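Local coordinates for protein lipase aflb (Neosartorya fumigata, PDB 6IDY) that probably hydrolyses ester bonds of lipids as a calcium-binding fungal lipase of the alpha/beta-hydrolase type, at residues A[333-336]-A[340-343]; A[72-77]-A[356-361]; A[124-129]-A[134-139]. One frame throughout, in Å; residues are numbered along the deposited sequence.

Overall arrangement
Three separate contacts lie around the mixed, mostly parallel sheet of this probable alpha/beta-hydrolase. Segments 72-77 and 356-361 of interaction 2 span most of the chain, and both other contacts fall between them in sequence, interaction 3 before interaction 1. Interaction 3 precedes helix 140-145, which leads into strand 147-148 at one margin of the sheet; interaction 1 secures strand 341-345 at the other. None touches another: centres lie about 27 Å (1 and 2), 29 Å (1 and 3) and 43 Å (2 and 3) apart, the last pair on opposite sides of the chain's centre. Interaction 2 comes nearest the probable active site, through the loop that carries His-361.

Interaction 1 of 3, residues A[333-336]-A[340-343]; sequences LSDS and GVSN
Val-341, Leu-333 and Asp-335 bury the most surface where the loop 333-336 folds back against the start of strand 341-345. The valine reaches into the loop with both methyls. Its chi1 of 176° sets CG1 anti to the backbone N and aims it at the loop end occupied by Leu-333, where CG1 lies 3.5 Å from Leu-333 O and 4.3 Å from Leu-333 CB. The other branch, CG2, comes alongside Asp-335, 3.6 Å from its CB, as the two side chains run past each other in opposite directions.

Polar groups grip either end of this apolar patch. At the Leu-333 end, the amide of Asn-343 bridges the N-H and C=O of a single residue. ND2 donates to Leu-333 O at 2.9 Å in a nearly straight bond (163°), and the acceptor lies close to the amide plane. In return Leu-333 N donates to Asn-343 OD1 at 3.1 Å, arriving well above the carbonyl plane; OD1 also bonds to Thr-312 OG1 on the adjoining strand. At the Asp-335 end, OD2 takes the N-H of Gly-340 at 2.9 Å on its syn side in a bent bond (144°), the donor lying well out of the carboxylate plane, and OD1 accepts the N-H of Val-339. A water that donates to Asp-335 OD2 accepts from Val-341 N at 2.8 Å, so a third N-H is linked to the carboxylate, this one through solvent.

Backbone N-H groups clustered round Asp-335 would probably stabilise its negative charge. With the Asn-343 bridge they tie an irregular loop to an outermost strand of the sheet.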
loop_
_atom_site.group_PDB
_atom_site.type_symbol
_atom_site.label_atom_id
_atom_site.label_comp_id
_atom_site.label_asym_id
_atom_site.label_seq_id
_atom_site.Cartn_x
_atom_site.Cartn_y
_atom_site.Cartn_z
ATOM N N LEU A 333 -7.992 -14.301 2.124
ATOM C CA LEU A 333 -9.398 -14.038 2.379
ATOM C C LEU A 333 -10.161 -15.288 2.002
ATOM O O LEU A 333 -9.829 -15.958 1.016
ATOM C CB LEU A 333 -9.954 -12.837 1.593
ATOM C CG LEU A 333 -9.550 -11.434 2.079
ATOM C CD1 LEU A 333 -10.172 -10.364 1.209
ATOM C CD2 LEU A 333 -9.916 -11.198 3.557
ATOM N N SER A 334 -11.176 -15.613 2.791
ATOM C CA SER A 334 -12.063 -16.728 2.481
ATOM C C SER A 334 -13.108 -16.172 1.510
ATOM O O SER A 334 -13.103 -14.966 1.227
ATOM C CB SER A 334 -12.733 -17.250 3.750
ATOM O OG SER A 334 -11.833 -18.078 4.464
ATOM N N ASP A 335 -13.995 -17.030 1.008
ATOM C CA ASP A 335 -15.024 -16.584 0.087
ATOM C C ASP A 335 -16.413 -17.124 0.447
ATOM O O ASP A 335 -17.112 -17.639 -0.421
ATOM C CB ASP A 335 -14.650 -16.921 -1.370
ATOM C CG ASP A 335 -15.525 -16.209 -2.388
ATOM O OD1 ASP A 335 -16.028 -15.099 -2.075
ATOM O OD2 ASP A 335 -15.716 -16.760 -3.485
ATOM N N SER A 336 -16.834 -16.954 1.713
ATOM C CA SER A 336 -18.140 -17.414 2.192
ATOM C C SER A 336 -19.333 -16.710 1.514
ATOM O O SER A 336 -20.425 -17.284 1.466
ATOM C CB SER A 336 -18.221 -17.301 3.711
ATOM O OG SER A 336 -17.208 -18.090 4.312
ATOM N N GLY A 340 -16.033 -14.590 -5.426
ATOM C CA GLY A 340 -14.835 -14.952 -6.167
ATOM C C GLY A 340 -13.615 -14.361 -5.492
ATOM O O GLY A 340 -13.551 -13.148 -5.262
ATOM N N VAL A 341 -12.662 -15.220 -5.130
ATOM C CA VAL A 341 -11.415 -14.832 -4.460
ATOM C C VAL A 341 -10.266 -15.657 -5.019
ATOM O O VAL A 341 -10.411 -16.859 -5.212
ATOM C CB VAL A 341 -11.480 -14.997 -2.904
ATOM C CG1 VAL A 341 -10.134 -14.688 -2.238
ATOM C CG2 VAL A 341 -12.561 -14.128 -2.292
ATOM N N SER A 342 -9.118 -15.015 -5.238
ATOM C CA SER A 342 -7.895 -15.715 -5.589
ATOM C C SER A 342 -6.825 -15.209 -4.632
ATOM O O SER A 342 -6.686 -14.001 -4.448
ATOM C CB SER A 342 -7.517 -15.525 -7.057
ATOM O OG SER A 342 -7.129 -14.199 -7.376
ATOM N N ASN A 343 -6.166 -16.135 -3.935
ATOM C CA ASN A 343 -5.105 -15.832 -2.973
ATOM C C ASN A 343 -3.831 -16.296 -3.623
ATOM O O ASN A 343 -3.587 -17.495 -3.764
ATOM C CB ASN A 343 -5.375 -16.484 -1.617
ATOM C CG ASN A 343 -6.589 -15.900 -0.942
ATOM O OD1 ASN A 343 -6.638 -14.714 -0.619
ATOM N ND2 ASN A 343 -7.598 -16.714 -0.732
HETATM O O HOH W 1 -13.492 -17.894 -5.028
#

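Interaction 2 of 3, residues A[72-77]-A[356-361]; sequences SIFADG and GGVYTH
Phe-74 alone carries the first segment's side of this contact, meeting Val-358 and Thr-360 of the loop 356-361. One residue earlier, Ile-73 belongs to helix 63-73 and packs on Met-84 and Glu-87 of helix 81-90 instead. Phe-74 follows, its CG anti to the carbonyl carbon (chi1 -83°), which sends the ring out toward the loop. Val-358 CG1 sits over one face, 3.5 Å from the ring centroid and only 6° off the normal; that is the geometry of a CH-pi contact. The methyl is accordingly almost equidistant from the ring carbons, 3.7 Å from Phe-74 CG and 3.9 Å from Phe-74 CZ. Thr-360 CG2 approaches obliquely at the far end of the ring, 3.6 Å from Phe-74 CE1, while its OG1 bonds to Gly-363 N and Glu-412. Farther along, Gly-77 N donates to Phe-74 O at 3.0 Å.

Met-84 of helix 81-90 touches both Phe-74 and Thr-360, and Ile-70 and Gln-71 of helix 63-73 touch Val-358. Loop 356-361 thus packs against both helices, while its His-361 bonds to Ser-233, just after strand 227-232, and Asp-318, beyond strand 310-314, consistent with a catalytic triad.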
loop_
_atom_site.group_PDB
_atom_site.type_symbol
_atom_site.label_atom_id
_atom_site.label_comp_id
_atom_site.label_asym_id
_atom_site.label_seq_id
_atom_site.Cartn_x
_atom_site.Cartn_y
_atom_site.Cartn_z
ATOM N N SER A 72 21.502 -9.527 -1.092
ATOM C CA SER A 72 22.608 -9.288 -0.167
ATOM C C SER A 72 22.043 -8.878 1.209
ATOM O O SER A 72 22.597 -9.267 2.239
ATOM C CB SER A 72 23.524 -8.193 -0.709
ATOM O OG SER A 72 24.544 -7.870 0.222
ATOM N N ILE A 73 20.935 -8.103 1.217
ATOM C CA ILE A 73 20.251 -7.662 2.440
ATOM C C ILE A 73 19.604 -8.890 3.113
ATOM O O ILE A 73 19.610 -8.993 4.340
ATOM C CB ILE A 73 19.207 -6.532 2.148
ATOM C CG1 ILE A 73 19.883 -5.278 1.540
ATOM C CG2 ILE A 73 18.383 -6.170 3.400
ATOM C CD1 ILE A 73 18.908 -4.236 0.916
ATOM N N PHE A 74 19.084 -9.821 2.295
ATOM C CA PHE A 74 18.400 -11.044 2.730
ATOM C C PHE A 74 19.343 -12.219 3.028
ATOM O O PHE A 74 18.857 -13.303 3.366
ATOM C CB PHE A 74 17.347 -11.452 1.683
ATOM C CG PHE A 74 16.017 -10.738 1.797
ATOM C CD1 PHE A 74 15.895 -9.394 1.451
ATOM C CD2 PHE A 74 14.880 -11.420 2.210
ATOM C CE1 PHE A 74 14.665 -8.735 1.560
ATOM C CE2 PHE A 74 13.644 -10.763 2.296
ATOM C CZ PHE A 74 13.548 -9.426 1.977
ATOM N N ALA A 75 20.681 -12.004 2.932
ATOM C CA ALA A 75 21.704 -13.040 3.152
ATOM C C ALA A 75 21.653 -13.706 4.532
ATOM O O ALA A 75 21.926 -14.899 4.631
ATOM C CB ALA A 75 23.097 -12.480 2.887
ATOM N N ASP A 76 21.311 -12.942 5.584
ATOM C CA ASP A 76 21.209 -13.442 6.960
ATOM C C ASP A 76 19.759 -13.719 7.348
ATOM O O ASP A 76 19.463 -13.978 8.517
ATOM C CB ASP A 76 21.874 -12.467 7.949
ATOM C CG ASP A 76 23.366 -12.306 7.744
ATOM O OD1 ASP A 76 24.086 -13.334 7.766
ATOM O OD2 ASP A 76 23.818 -11.155 7.566
ATOM N N GLY A 77 18.884 -13.720 6.348
ATOM C CA GLY A 77 17.463 -13.985 6.500
ATOM C C GLY A 77 16.627 -12.782 6.141
ATOM O O GLY A 77 17.171 -11.716 5.834
ATOM N N GLY A 356 9.065 -15.719 -8.636
ATOM C CA GLY A 356 8.866 -16.290 -7.310
ATOM C C GLY A 356 10.062 -16.066 -6.398
ATOM O O GLY A 356 10.192 -16.731 -5.369
ATOM N N GLY A 357 10.930 -15.125 -6.778
ATOM C CA GLY A 357 12.142 -14.786 -6.043
ATOM C C GLY A 357 11.926 -13.875 -4.850
ATOM O O GLY A 357 10.834 -13.838 -4.272
ATOM N N VAL A 358 12.985 -13.134 -4.475
ATOM C CA VAL A 358 12.982 -12.244 -3.312
ATOM C C VAL A 358 12.228 -10.943 -3.615
ATOM O O VAL A 358 12.809 -9.972 -4.113
ATOM C CB VAL A 358 14.415 -12.016 -2.729
ATOM C CG1 VAL A 358 14.380 -11.130 -1.483
ATOM C CG2 VAL A 358 15.093 -13.347 -2.405
ATOM N N TYR A 359 10.918 -10.947 -3.329
ATOM C CA TYR A 359 10.056 -9.786 -3.487
ATOM C C TYR A 359 9.588 -9.359 -2.130
ATOM O O TYR A 359 8.878 -10.091 -1.444
ATOM C CB TYR A 359 8.887 -10.036 -4.457
ATOM C CG TYR A 359 9.367 -10.169 -5.882
ATOM C CD1 TYR A 359 9.796 -11.396 -6.380
ATOM C CD2 TYR A 359 9.462 -9.054 -6.715
ATOM C CE1 TYR A 359 10.288 -11.519 -7.676
ATOM C CE2 TYR A 359 9.941 -9.167 -8.021
ATOM C CZ TYR A 359 10.340 -10.407 -8.498
ATOM O OH TYR A 359 10.823 -10.549 -9.768
ATOM N N THR A 360 10.026 -8.175 -1.727
ATOM C CA THR A 360 9.722 -7.577 -0.429
ATOM C C THR A 360 8.237 -7.163 -0.354
ATOM O O THR A 360 7.490 -7.333 -1.322
ATOM C CB THR A 360 10.635 -6.367 -0.236
ATOM O OG1 THR A 360 10.444 -5.499 -1.352
ATOM C CG2 THR A 360 12.114 -6.739 -0.122
ATOM N N HIS A 361 7.823 -6.614 0.795
ATOM C CA HIS A 361 6.473 -6.106 1.037
ATOM C C HIS A 361 6.141 -5.084 -0.060
ATOM O O HIS A 361 5.097 -5.192 -0.703
ATOM C CB HIS A 361 6.444 -5.453 2.424
ATOM C CG HIS A 361 5.109 -4.934 2.850
ATOM N ND1 HIS A 361 4.065 -5.787 3.162
ATOM C CD2 HIS A 361 4.717 -3.662 3.077
ATOM C CE1 HIS A 361 3.066 -5.006 3.536
ATOM N NE2 HIS A 361 3.417 -3.723 3.512
#

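Interaction 3 of 3, residues A[124-129]-A[134-139]; sequences AIYPVK and ARYSVA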
loop_
_atom_site.group_PDB
_atom_site.type_symbol
_atom_site.label_atom_id
_atom_site.label_comp_id
_atom_site.label_asym_id
_atom_site.label_seq_id
_atom_site.Cartn_x
_atom_site.Cartn_y
_atom_site.Cartn_z
ATOM N N ALA A 124 -27.188 11.597 -3.567
ATOM C CA ALA A 124 -26.298 12.014 -2.483
ATOM C C ALA A 124 -25.419 10.853 -2.003
ATOM O O ALA A 124 -25.891 9.722 -1.876
ATOM C CB ALA A 124 -27.108 12.582 -1.326
ATOM N N ILE A 125 -24.130 11.130 -1.804
ATOM C CA ILE A 125 -23.165 10.141 -1.317
ATOM C C ILE A 125 -22.652 10.559 0.062
ATOM O O ILE A 125 -21.854 9.853 0.670
ATOM C CB ILE A 125 -22.019 9.882 -2.342
ATOM C CG1 ILE A 125 -21.251 11.186 -2.684
ATOM C CG2 ILE A 125 -22.556 9.162 -3.600
ATOM C CD1 ILE A 125 -19.890 11.001 -3.128
ATOM N N TYR A 126 -23.125 11.714 0.549
ATOM C CA TYR A 126 -22.740 12.283 1.834
ATOM C C TYR A 126 -23.909 13.094 2.421
ATOM O O TYR A 126 -24.521 13.865 1.686
ATOM C CB TYR A 126 -21.494 13.181 1.676
ATOM C CG TYR A 126 -20.821 13.528 2.986
ATOM C CD1 TYR A 126 -21.264 14.602 3.759
ATOM C CD2 TYR A 126 -19.724 12.807 3.442
ATOM C CE1 TYR A 126 -20.668 14.907 4.982
ATOM C CE2 TYR A 126 -19.103 13.120 4.652
ATOM C CZ TYR A 126 -19.574 14.177 5.413
ATOM O OH TYR A 126 -18.963 14.492 6.600
ATOM N N PRO A 127 -24.222 12.971 3.735
ATOM C CA PRO A 127 -23.543 12.142 4.758
ATOM C C PRO A 127 -23.792 10.631 4.667
ATOM O O PRO A 127 -22.982 9.868 5.188
ATOM C CB PRO A 127 -24.042 12.744 6.077
ATOM C CG PRO A 127 -25.405 13.286 5.746
ATOM C CD PRO A 127 -25.306 13.784 4.328
ATOM N N VAL A 128 -24.892 10.197 4.027
ATOM C CA VAL A 128 -25.239 8.772 3.931
ATOM C C VAL A 128 -25.718 8.439 2.510
ATOM O O VAL A 128 -26.795 8.893 2.115
ATOM C CB VAL A 128 -26.314 8.352 4.992
ATOM C CG1 VAL A 128 -26.582 6.850 4.945
ATOM C CG2 VAL A 128 -25.937 8.783 6.411
ATOM N N LYS A 129 -24.955 7.607 1.766
ATOM C CA LYS A 129 -25.371 7.197 0.420
ATOM C C LYS A 129 -26.593 6.270 0.510
ATOM O O LYS A 129 -27.587 6.491 -0.181
ATOM C CB LYS A 129 -24.230 6.504 -0.351
ATOM C CG LYS A 129 -24.602 6.251 -1.813
ATOM C CD LYS A 129 -23.588 5.412 -2.544
ATOM C CE LYS A 129 -24.036 5.095 -3.947
ATOM N NZ LYS A 129 -23.009 4.307 -4.677
ATOM N N ALA A 134 -22.068 3.276 7.527
ATOM C CA ALA A 134 -21.572 3.879 8.757
ATOM C C ALA A 134 -21.532 5.398 8.579
ATOM O O ALA A 134 -21.312 5.876 7.459
ATOM C CB ALA A 134 -20.170 3.363 9.057
ATOM N N ARG A 135 -21.753 6.150 9.668
ATOM C CA ARG A 135 -21.678 7.607 9.609
ATOM C C ARG A 135 -20.228 8.045 9.401
ATOM O O ARG A 135 -19.302 7.409 9.914
ATOM C CB ARG A 135 -22.283 8.276 10.865
ATOM C CG ARG A 135 -21.527 8.037 12.183
ATOM C CD ARG A 135 -21.952 8.987 13.299
ATOM N NE ARG A 135 -21.628 10.389 13.017
ATOM C CZ ARG A 135 -20.467 10.977 13.304
ATOM N NH1 ARG A 135 -19.488 10.285 13.879
ATOM N NH2 ARG A 135 -20.273 12.255 13.013
ATOM N N TYR A 136 -20.030 9.098 8.613
ATOM C CA TYR A 136 -18.697 9.633 8.410
ATOM C C TYR A 136 -18.370 10.534 9.588
ATOM O O TYR A 136 -19.229 11.302 10.040
ATOM C CB TYR A 136 -18.613 10.445 7.109
ATOM C CG TYR A 136 -18.553 9.630 5.834
ATOM C CD1 TYR A 136 -17.392 8.953 5.470
ATOM C CD2 TYR A 136 -19.617 9.631 4.935
ATOM C CE1 TYR A 136 -17.308 8.257 4.264
ATOM C CE2 TYR A 136 -19.541 8.947 3.722
ATOM C CZ TYR A 136 -18.388 8.250 3.397
ATOM O OH TYR A 136 -18.323 7.563 2.210
ATOM N N SER A 137 -17.136 10.444 10.090
ATOM C CA SER A 137 -16.691 11.316 11.180
ATOM C C SER A 137 -15.903 12.473 10.567
ATOM O O SER A 137 -15.781 13.530 11.188
ATOM C CB SER A 137 -15.848 10.546 12.194
ATOM O OG SER A 137 -14.613 10.118 11.641
ATOM N N VAL A 138 -15.395 12.269 9.332
ATOM C CA VAL A 138 -14.602 13.240 8.563
ATOM C C VAL A 138 -15.539 14.075 7.678
ATOM O O VAL A 138 -16.479 13.528 7.097
ATOM C CB VAL A 138 -13.493 12.532 7.719
ATOM C CG1 VAL A 138 -12.621 13.540 6.977
ATOM C CG2 VAL A 138 -12.626 11.630 8.584
ATOM N N ALA A 139 -15.265 15.389 7.556
ATOM C CA ALA A 139 -16.043 16.301 6.710
ATOM C C ALA A 139 -15.863 15.923 5.226
ATOM O O ALA A 139 -14.798 15.421 4.843
ATOM C CB ALA A 139 -15.595 17.739 6.945
HETATM O O HOH W 2 -20.649 7.460 0.808
HETATM O O HOH W 3 -22.285 7.225 5.309
HETATM O O HOH W 4 -22.353 10.366 7.755
#
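The loop leading into helix 140-145 doubles back on itself here, placing the rings of Tyr-126 and Tyr-136 side by side. Their planes differ by only 19°, but with centroids 5.2 Å apart they are slid so far that they barely overlap. The closest approach is oblique: Tyr-126 CD2 lies 3.5 Å from Tyr-136 CD2. Tyr-126 holds its CG anti to the backbone N (chi1 -165°) and extends its hydroxyl past the other tyrosine, where OH donates to Val-138 O at 2.7 Å. The acceptor belongs to the residue just before Ala-139, the N-cap of the helix.

A cis peptide joins Tyr-126 to Pro-127, and the proline carbonyl turns in toward the second segment. Pro-127 O stands at the edge of the Tyr-136 ring, 3.4 Å from CD2. It also accepts from two waters: one donates as well to Ala-134 O, and the other accepts the N-H of Tyr-136, its oxygen 2.8 Å from Tyr-136 N. A third water, near the ring plane of Tyr-136, joins its OH to Ile-125 O, with the water lying 2.7 Å from that carbonyl.

Trp-246 meets the Tyr-136 ring too, and Leu-143 of the helix touches both tyrosines. One direct hydrogen bond and three water bridges thus satisfy backbone groups that form no direct hydrogen bond to each other across the two segments, so the loop is closed by tyrosines and solvent rather than by strand pairing.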